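Local coordinates for C381 turret protein (Sulfolobus turreted icosahedral virus, PDB 4IND) that builds the turrets of an archaeal icosahedral virus, each subunit folding into three jelly rolls and assembling with further copies, at the interface of chains A and B. Residues are numbered along the deposited sequence; one frame, centred on the assembly and turned at random. Chains: chain A/B, C381 turret protein.

Contact 1: the interface of chains A and B. Residues chain A 19, 21, 24, 27; chain B 15, 73-74.
In the first jelly-roll domain of chain A, the short strand 19-21 and the start of helix 25-31 receive B:Lys15, a loop residue of the neighbouring turret subunit. The lysine runs past the ring of A:Tyr19 in the opposite direction, its CG 3.8 Å from CE2 of the tyrosine, and its CE lies at the edge of that ring in plane. A bend at chi3 (-58°) turns the end of the chain toward A:Asp27, where NZ reaches carboxylate oxygen OD2 at 2.7 Å on the syn lone pair. The anti lone pair of the same oxygen takes the backbone N of A:Lys21, 2.8 Å away, so two donors grip OD2 and fix the rotation of the carboxylate. The main chain of B:Lys15 is held too: its N gives a nearly straight bond (173° at H) to OE2 of A:Glu24, which it meets on the anti side but tilted out of the carboxylate plane. A:Lys21, extended beyond CG, passes CA of B:Lys15 with its CD and sends NZ to B:Asp73, a salt bridge of 2.7 Å to the syn lone pair of OD2. A water lies 2.8 Å from OD2 of B:Asp73 and 2.5 Å from the phenol OH of A:Tyr19.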
ATOM      1  N   TYR A  19      25.093   3.462  11.164  1.00 22.82           N
ATOM      2  CA  TYR A  19      25.492   2.363  12.009  1.00 24.16           C
ATOM      3  C   TYR A  19      27.002   2.391  12.222  1.00 27.12           C
ATOM      4  O   TYR A  19      27.759   2.579  11.263  1.00 24.38           O
ATOM      5  CB  TYR A  19      25.093   1.028  11.401  1.00 23.27           C
ATOM      6  CG  TYR A  19      25.620  -0.100  12.259  1.00 22.12           C
ATOM      7  CD1 TYR A  19      24.960  -0.473  13.424  1.00 28.15           C
ATOM      8  CD2 TYR A  19      26.776  -0.784  11.918  1.00 30.51           C
ATOM      9  CE1 TYR A  19      25.439  -1.509  14.226  1.00 25.53           C
ATOM     10  CE2 TYR A  19      27.266  -1.815  12.716  1.00 27.31           C
ATOM     11  CZ  TYR A  19      26.592  -2.175  13.864  1.00 31.66           C
ATOM     12  OH  TYR A  19      27.083  -3.185  14.676  1.00 28.82           O
ATOM     13  N   LYS A  21      30.060   0.129  14.348  1.00 24.67           N
ATOM     14  CA  LYS A  21      30.553  -0.854  15.304  1.00 26.46           C
ATOM     15  C   LYS A  21      31.921  -0.344  15.703  1.00 26.69           C
ATOM     16  O   LYS A  21      32.833  -0.309  14.886  1.00 24.96           O
ATOM     17  CB  LYS A  21      30.667  -2.250  14.685  1.00 20.91           C
ATOM     18  CG  LYS A  21      30.991  -3.287  15.775  1.00 29.13           C
ATOM     19  CD  LYS A  21      30.817  -4.710  15.296  1.00 34.40           C
ATOM     20  CE  LYS A  21      31.011  -5.696  16.461  1.00 34.77           C
ATOM     21  NZ  LYS A  21      30.683  -7.112  16.055  1.00 31.51           N
ATOM     22  N   GLU A  24      35.523  -1.610  15.087  1.00 25.21           N
ATOM     23  CA  GLU A  24      36.150  -1.460  13.765  1.00 26.02           C
ATOM     24  C   GLU A  24      36.833  -0.097  13.699  1.00 22.51           C
ATOM     25  O   GLU A  24      36.200   0.938  13.954  1.00 26.11           O
ATOM     26  CB  GLU A  24      35.096  -1.517  12.642  1.00 29.22           C
ATOM     27  CG  GLU A  24      34.377  -2.844  12.480  1.00 32.69           C
ATOM     28  CD  GLU A  24      34.905  -3.647  11.306  1.00 51.03           C
ATOM     29  OE1 GLU A  24      36.111  -3.518  11.007  1.00 68.61           O
ATOM     30  OE2 GLU A  24      34.124  -4.406  10.678  1.00 42.93           O
ATOM     31  N   ASP A  27      35.209   2.744  11.628  1.00 23.66           N
ATOM     32  CA  ASP A  27      33.999   3.290  12.242  1.00 26.31           C
ATOM     33  C   ASP A  27      34.348   4.206  13.409  1.00 32.79           C
ATOM     34  O   ASP A  27      33.759   5.281  13.557  1.00 25.97           O
ATOM     35  CB  ASP A  27      33.044   2.175  12.727  1.00 25.47           C
ATOM     36  CG  ASP A  27      32.285   1.511  11.592  1.00 33.44           C
ATOM     37  OD1 ASP A  27      32.649   1.758  10.427  1.00 30.85           O
ATOM     38  OD2 ASP A  27      31.314   0.742  11.874  1.00 29.45           O
TER
ATOM     39  N   LYS B  15      32.164  -5.931  11.982  1.00 26.95           N
ATOM     40  CA  LYS B  15      30.755  -5.650  11.710  1.00 30.13           C
ATOM     41  C   LYS B  15      30.078  -6.923  11.207  1.00 31.71           C
ATOM     42  O   LYS B  15      30.681  -7.717  10.458  1.00 27.03           O
ATOM     43  CB  LYS B  15      30.664  -4.525  10.663  1.00 33.39           C
ATOM     44  CG  LYS B  15      29.272  -3.981  10.366  1.00 42.55           C
ATOM     45  CD  LYS B  15      29.330  -2.686   9.513  1.00 45.89           C
ATOM     46  CE  LYS B  15      30.162  -1.574  10.214  1.00 68.68           C
ATOM     47  NZ  LYS B  15      29.891  -0.149   9.744  1.00 66.82           N
ATOM     48  N   ASP B  73      24.701  -8.315  17.987  1.00 25.30           N
ATOM     49  CA  ASP B  73      24.868  -7.020  17.325  1.00 34.96           C
ATOM     50  C   ASP B  73      23.549  -6.321  17.024  1.00 28.90           C
ATOM     51  O   ASP B  73      22.508  -6.970  16.921  1.00 31.86           O
ATOM     52  CB  ASP B  73      25.630  -7.227  16.017  1.00 35.46           C
ATOM     53  CG  ASP B  73      27.009  -7.801  16.238  1.00 35.74           C
ATOM     54  OD1 ASP B  73      27.089  -8.991  16.653  1.00 35.27           O
ATOM     55  OD2 ASP B  73      28.012  -7.075  15.988  1.00 34.96           O
ATOM     56  N   GLU B  74      23.606  -5.000  16.871  1.00 27.39           N
ATOM     57  CA  GLU B  74      22.409  -4.204  16.607  1.00 31.86           C
ATOM     58  C   GLU B  74      21.944  -4.328  15.147  1.00 37.85           C
ATOM     59  O   GLU B  74      21.908  -3.345  14.417  1.00 33.10           O
ATOM     60  CB  GLU B  74      22.631  -2.727  16.943  1.00 29.93           C
ATOM     61  CG  GLU B  74      23.190  -2.456  18.327  1.00 39.67           C
ATOM     62  CD  GLU B  74      22.310  -3.011  19.424  1.00 48.67           C
ATOM     63  OE1 GLU B  74      22.792  -3.100  20.570  1.00 54.53           O
ATOM     64  OE2 GLU B  74      21.139  -3.350  19.147  1.00 42.33           O
TER
HETATM   65  O   HOH W   1      27.711  -5.472  13.762  1.00 32.39           O
HETATM   66  O   HOH W   2      30.784   2.077   7.915  1.00 57.32           O

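Contact 2: the interface of chains A and B. Residues chain A 152-154, 156, 260; chain B 77, 125, 172, 237-238.
Between the jelly rolls of adjacent turret subunits, A:Arg154 extends from CG to NE into a cluster of acids on chain B. Its guanidinium takes B:Glu125 side-on: NE meets OE2 at 2.8 Å in a nearly straight bond (175° at H), and NH2 meets OE1 at the same length on the syn lone pair. NH2 also reaches B:Asp238, whose OD2 is approached from above its carboxylate plane at 3.0 Å. NH1 is held by OE1 of A:Glu260 in its own chain. On one face the carboxylate of B:Glu237 stacks with planes 4° apart, OE1 toward the rim in a 3.7 Å salt bridge to NE. OE1 of A:Glu260 lies 3.3 Å from OE2 of B:Glu237, like charges whose repulsion the arginine may offset. B:Arg172 steadies B:Glu125 through NH1 to OE2, while NH1 and NH2 converge end-on upon OD1 of A:Asn153. Toward B:Glu77 the contact is looser and water-bridged. One water joins OE2 of B:Glu77, 2.6 Å away, to the backbone O of A:Asn156; another links the backbone N of A:Arg154 to OE2 of B:Glu125. The direct bond there, from amide ND2 of A:Asn153 to the backbone O of B:Glu77, is bent (135° at H) and comes from above the carbonyl plane.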
ATOM      1  N   GLY A 152       7.401  -2.149   8.654  1.00 42.33           N
ATOM      2  CA  GLY A 152       6.513  -2.691   9.656  1.00 53.63           C
ATOM      3  C   GLY A 152       7.150  -2.813  11.017  1.00 52.52           C
ATOM      4  O   GLY A 152       6.652  -3.561  11.856  1.00 53.71           O
ATOM      5  N   ASN A 153       8.241  -2.086  11.251  1.00 41.24           N
ATOM      6  CA  ASN A 153       8.819  -2.072  12.592  1.00 34.74           C
ATOM      7  C   ASN A 153       8.049  -1.190  13.553  1.00 36.56           C
ATOM      8  O   ASN A 153       7.245  -0.364  13.146  1.00 40.02           O
ATOM      9  CB  ASN A 153      10.299  -1.694  12.558  1.00 32.79           C
ATOM     10  CG  ASN A 153      11.160  -2.837  12.066  1.00 48.07           C
ATOM     11  OD1 ASN A 153      10.768  -4.007  12.166  1.00 45.54           O
ATOM     12  ND2 ASN A 153      12.325  -2.514  11.519  1.00 49.32           N
ATOM     13  N   ARG A 154       8.294  -1.387  14.837  1.00 27.13           N
ATOM     14  CA  ARG A 154       7.642  -0.614  15.864  1.00 24.89           C
ATOM     15  C   ARG A 154       8.697  -0.166  16.840  1.00 25.80           C
ATOM     16  O   ARG A 154       9.814  -0.691  16.847  1.00 26.99           O
ATOM     17  CB  ARG A 154       6.634  -1.492  16.618  1.00 26.68           C
ATOM     18  CG  ARG A 154       7.257  -2.783  17.144  1.00 28.54           C
ATOM     19  CD  ARG A 154       6.294  -3.544  18.062  1.00 23.41           C
ATOM     20  NE  ARG A 154       6.842  -4.850  18.443  1.00 26.57           N
ATOM     21  CZ  ARG A 154       6.172  -5.756  19.152  1.00 33.20           C
ATOM     22  NH1 ARG A 154       4.942  -5.493  19.539  1.00 29.82           N
ATOM     23  NH2 ARG A 154       6.727  -6.911  19.478  1.00 27.65           N
ATOM     24  N   ASN A 156       9.854  -0.606  20.387  1.00 28.77           N
ATOM     25  CA  ASN A 156       9.660  -1.626  21.429  1.00 29.60           C
ATOM     26  C   ASN A 156      10.812  -1.545  22.449  1.00 27.36           C
ATOM     27  O   ASN A 156      11.790  -2.262  22.360  1.00 31.07           O
ATOM     28  CB  ASN A 156       9.550  -3.012  20.814  1.00 27.87           C
ATOM     29  CG  ASN A 156       9.171  -4.077  21.839  1.00 38.33           C
ATOM     30  OD1 ASN A 156       8.915  -3.756  22.997  1.00 32.38           O
ATOM     31  ND2 ASN A 156       9.139  -5.346  21.416  1.00 34.26           N
ATOM     32  N   GLU A 260       3.152   1.134  18.006  1.00 27.63           N
ATOM     33  CA  GLU A 260       3.004   0.272  16.842  1.00 25.25           C
ATOM     34  C   GLU A 260       1.741   0.610  16.078  1.00 24.59           C
ATOM     35  O   GLU A 260       0.712   0.961  16.677  1.00 29.65           O
ATOM     36  CB  GLU A 260       2.962  -1.195  17.294  1.00 28.94           C
ATOM     37  CG  GLU A 260       1.897  -1.435  18.336  1.00 30.19           C
ATOM     38  CD  GLU A 260       2.251  -2.535  19.323  1.00 34.90           C
ATOM     39  OE1 GLU A 260       3.185  -3.325  19.061  1.00 41.64           O
ATOM     40  OE2 GLU A 260       1.586  -2.613  20.375  1.00 35.36           O
TER
ATOM     41  N   GLU B  77      16.040  -3.910  13.297  1.00 23.62           N
ATOM     42  CA  GLU B  77      15.016  -4.667  14.023  1.00 30.54           C
ATOM     43  C   GLU B  77      14.052  -5.318  13.044  1.00 32.39           C
ATOM     44  O   GLU B  77      13.862  -4.827  11.935  1.00 31.86           O
ATOM     45  CB  GLU B  77      14.268  -3.760  15.005  1.00 31.24           C
ATOM     46  CG  GLU B  77      15.147  -3.348  16.189  1.00 35.87           C
ATOM     47  CD  GLU B  77      14.351  -2.767  17.356  1.00 51.52           C
ATOM     48  OE1 GLU B  77      13.330  -2.085  17.099  1.00 62.49           O
ATOM     49  OE2 GLU B  77      14.759  -2.998  18.525  1.00 50.94           O
ATOM     50  N   GLU B 125      14.424  -7.745  18.452  1.00 28.59           N
ATOM     51  CA  GLU B 125      13.774  -6.705  19.243  1.00 28.15           C
ATOM     52  C   GLU B 125      14.285  -6.870  20.671  1.00 32.78           C
ATOM     53  O   GLU B 125      14.701  -7.967  21.059  1.00 30.69           O
ATOM     54  CB  GLU B 125      12.249  -6.880  19.241  1.00 27.29           C
ATOM     55  CG  GLU B 125      11.539  -6.304  18.029  1.00 30.07           C
ATOM     56  CD  GLU B 125      10.017  -6.246  18.199  1.00 40.50           C
ATOM     57  OE1 GLU B 125       9.477  -7.000  19.039  1.00 41.25           O
ATOM     58  OE2 GLU B 125       9.366  -5.449  17.486  1.00 36.81           O
ATOM     59  N   ARG B 172       7.432 -12.441  15.762  1.00 28.68           N
ATOM     60  CA  ARG B 172       6.665 -11.203  15.880  1.00 29.60           C
ATOM     61  C   ARG B 172       5.983 -10.997  14.549  1.00 38.61           C
ATOM     62  O   ARG B 172       6.633 -11.104  13.517  1.00 35.73           O
ATOM     63  CB  ARG B 172       7.591 -10.008  16.125  1.00 28.30           C
ATOM     64  CG  ARG B 172       6.833  -8.667  16.141  1.00 37.33           C
ATOM     65  CD  ARG B 172       7.670  -7.483  15.699  1.00 39.84           C
ATOM     66  NE  ARG B 172       7.899  -7.457  14.254  1.00 38.68           N
ATOM     67  CZ  ARG B 172       8.622  -6.512  13.648  1.00 50.06           C
ATOM     68  NH1 ARG B 172       9.175  -5.540  14.360  1.00 48.02           N
ATOM     69  NH2 ARG B 172       8.798  -6.532  12.333  1.00 53.25           N
ATOM     70  N   GLU B 237       1.731  -8.468  19.043  1.00 23.54           N
ATOM     71  CA  GLU B 237       2.412  -8.944  17.847  1.00 21.39           C
ATOM     72  C   GLU B 237       3.216 -10.207  18.076  1.00 24.68           C
ATOM     73  O   GLU B 237       3.548 -10.911  17.135  1.00 28.52           O
ATOM     74  CB  GLU B 237       3.311  -7.795  17.276  1.00 24.71           C
ATOM     75  CG  GLU B 237       2.492  -6.544  16.955  1.00 30.09           C
ATOM     76  CD  GLU B 237       3.266  -5.474  16.180  1.00 31.61           C
ATOM     77  OE1 GLU B 237       4.432  -5.722  15.794  1.00 28.17           O
ATOM     78  OE2 GLU B 237       2.709  -4.364  15.994  1.00 31.55           O
ATOM     79  N   ASP B 238       3.541 -10.497  19.326  1.00 34.81           N
ATOM     80  CA  ASP B 238       4.380 -11.658  19.598  1.00 32.61           C
ATOM     81  C   ASP B 238       3.549 -12.942  19.645  1.00 35.40           C
ATOM     82  O   ASP B 238       2.620 -13.066  20.431  1.00 36.01           O
ATOM     83  CB  ASP B 238       5.213 -11.435  20.870  1.00 30.82           C
ATOM     84  CG  ASP B 238       6.384 -10.455  20.634  1.00 41.05           C
ATOM     85  OD1 ASP B 238       7.293 -10.769  19.836  1.00 37.11           O
ATOM     86  OD2 ASP B 238       6.391  -9.362  21.233  1.00 44.42           O
TER
HETATM   87  O   HOH W   3      13.109  -3.644  20.364  1.00 36.67           O
HETATM   88  O   HOH W   4      10.348  -3.697  15.416  1.00 37.11           O

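Contact 3: the interface of chains A and B. Residues chain A 50; chain B 70, 99, 129-131.
A:Tyr50 swings its ring anti to its own carbonyl carbon (chi1 -61°), while B:Tyr131 holds CG anti to its backbone N (chi1 177°); these turns lay the two aromatic side chains alongside each other, pointing in opposite directions. Their rings stack with centroids 4.4 Å apart and planes inclined by 25°, offset enough that CB of B:Tyr131 also lies over the face of the A:Tyr50 ring, 3.4 Å from CE2 near the rim. In return, CG of A:Tyr50 sits over a face of the B:Tyr131 ring, and CG1 of B:Ile70 meets the edge of that ring in plane. Beyond the stack, the methyl CG2 of B:Ile129 packs 3.6 Å from CE2 of A:Tyr50. At the tip of the side chain, the phenol OH donates a hydrogen bond of 2.9 Å to the backbone O of B:Ile129, arriving tilted from the carbonyl plane. CE1 of B:Phe99 comes to 3.5 Å of the same OH, so the hydroxyl meets an aromatic ring as well as the carbonyl. The tyrosine belongs to the short turn between strands 41-49 and 52-60 of the first jelly-roll domain in chain A, and its ring packs against the corresponding domain of chain B where strand 130-134 begins.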
ATOM      1  N   TYR A  50      25.457 -16.615  26.580  1.00 34.95           N
ATOM      2  CA  TYR A  50      25.193 -18.051  26.687  1.00 37.18           C
ATOM      3  C   TYR A  50      26.425 -18.831  27.181  1.00 36.45           C
ATOM      4  O   TYR A  50      26.756 -19.890  26.652  1.00 34.06           O
ATOM      5  CB  TYR A  50      24.694 -18.604  25.344  1.00 36.69           C
ATOM      6  CG  TYR A  50      23.397 -17.976  24.850  1.00 40.22           C
ATOM      7  CD1 TYR A  50      22.162 -18.355  25.374  1.00 46.59           C
ATOM      8  CD2 TYR A  50      23.411 -17.021  23.855  1.00 41.25           C
ATOM      9  CE1 TYR A  50      20.980 -17.789  24.919  1.00 42.07           C
ATOM     10  CE2 TYR A  50      22.239 -16.446  23.396  1.00 42.09           C
ATOM     11  CZ  TYR A  50      21.025 -16.830  23.922  1.00 44.64           C
ATOM     12  OH  TYR A  50      19.862 -16.223  23.429  1.00 44.05           O
TER
ATOM     13  N   ILE B  70      26.678 -16.878  17.499  1.00 23.82           N
ATOM     14  CA  ILE B  70      26.029 -16.031  18.488  1.00 22.96           C
ATOM     15  C   ILE B  70      26.035 -14.615  17.932  1.00 27.09           C
ATOM     16  O   ILE B  70      27.098 -14.108  17.571  1.00 26.97           O
ATOM     17  CB  ILE B  70      26.809 -16.041  19.822  1.00 25.41           C
ATOM     18  CG1 ILE B  70      26.963 -17.471  20.369  1.00 27.90           C
ATOM     19  CG2 ILE B  70      26.139 -15.122  20.832  1.00 29.62           C
ATOM     20  CD1 ILE B  70      27.587 -17.548  21.778  1.00 25.21           C
ATOM     21  N   PHE B  99      17.273 -22.175  17.064  1.00 30.68           N
ATOM     22  CA  PHE B  99      16.957 -21.170  18.082  1.00 26.87           C
ATOM     23  C   PHE B  99      15.447 -20.967  18.171  1.00 33.71           C
ATOM     24  O   PHE B  99      14.857 -21.102  19.251  1.00 31.39           O
ATOM     25  CB  PHE B  99      17.684 -19.857  17.712  1.00 26.12           C
ATOM     26  CG  PHE B  99      17.579 -18.757  18.754  1.00 26.15           C
ATOM     27  CD1 PHE B  99      18.080 -18.933  20.044  1.00 32.00           C
ATOM     28  CD2 PHE B  99      17.033 -17.526  18.424  1.00 26.63           C
ATOM     29  CE1 PHE B  99      17.994 -17.904  20.986  1.00 31.17           C
ATOM     30  CE2 PHE B  99      16.939 -16.508  19.370  1.00 27.80           C
ATOM     31  CZ  PHE B  99      17.424 -16.698  20.646  1.00 27.38           C
ATOM     32  N   ILE B 129      19.262 -12.144  21.420  1.00 28.75           N
ATOM     33  CA  ILE B 129      20.569 -12.603  20.952  1.00 30.58           C
ATOM     34  C   ILE B 129      20.440 -13.944  20.256  1.00 32.58           C
ATOM     35  O   ILE B 129      19.965 -14.907  20.855  1.00 30.62           O
ATOM     36  CB  ILE B 129      21.529 -12.788  22.132  1.00 29.98           C
ATOM     37  CG1 ILE B 129      21.686 -11.472  22.893  1.00 33.07           C
ATOM     38  CG2 ILE B 129      22.860 -13.377  21.647  1.00 31.20           C
ATOM     39  CD1 ILE B 129      22.205 -11.634  24.302  1.00 40.71           C
ATOM     40  N   TYR B 130      20.877 -14.021  19.003  1.00 22.78           N
ATOM     41  CA  TYR B 130      20.741 -15.256  18.243  1.00 25.40           C
ATOM     42  C   TYR B 130      21.775 -16.270  18.715  1.00 29.39           C
ATOM     43  O   TYR B 130      22.912 -15.926  19.027  1.00 25.82           O
ATOM     44  CB  TYR B 130      20.862 -15.016  16.733  1.00 25.11           C
ATOM     45  CG  TYR B 130      20.752 -16.320  15.957  1.00 27.95           C
ATOM     46  CD1 TYR B 130      19.526 -16.944  15.785  1.00 30.48           C
ATOM     47  CD2 TYR B 130      21.880 -16.936  15.436  1.00 28.61           C
ATOM     48  CE1 TYR B 130      19.416 -18.153  15.095  1.00 25.97           C
ATOM     49  CE2 TYR B 130      21.795 -18.135  14.738  1.00 25.69           C
ATOM     50  CZ  TYR B 130      20.556 -18.736  14.577  1.00 28.34           C
ATOM     51  OH  TYR B 130      20.465 -19.934  13.891  1.00 27.33           O
ATOM     52  N   TYR B 131      21.379 -17.538  18.785  1.00 28.05           N
ATOM     53  CA  TYR B 131      22.271 -18.573  19.282  1.00 25.13           C
ATOM     54  C   TYR B 131      21.969 -19.930  18.679  1.00 30.25           C
ATOM     55  O   TYR B 131      20.832 -20.424  18.752  1.00 27.37           O
ATOM     56  CB  TYR B 131      22.140 -18.666  20.802  1.00 27.64           C
ATOM     57  CG  TYR B 131      22.965 -19.761  21.454  1.00 27.39           C
ATOM     58  CD1 TYR B 131      24.327 -19.615  21.652  1.00 32.50           C
ATOM     59  CD2 TYR B 131      22.368 -20.924  21.901  1.00 31.47           C
ATOM     60  CE1 TYR B 131      25.079 -20.616  22.260  1.00 38.04           C
ATOM     61  CE2 TYR B 131      23.101 -21.926  22.509  1.00 34.95           C
ATOM     62  CZ  TYR B 131      24.458 -21.769  22.694  1.00 38.81           C
ATOM     63  OH  TYR B 131      25.200 -22.767  23.293  1.00 43.09           O
TER

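Contact 1 lies about 22 Å from contact 2 and 18 Å from contact 3, and contacts 2 and 3 are about 19 Å apart, measured between the centres of their C-alpha atoms. The chain B loop between strands 67-71 and 78-88 serves contacts 1 and 2; the segment between strands 114-124 and 130-134 serves contacts 2 and 3. Contacts 1 and 3 join first domains, whereas contact 2 appears to bring the second domain of chain A against both the first and second of chain B. Because chains A and B use different surfaces, the same pairings could repeat around the five-subunit assembly.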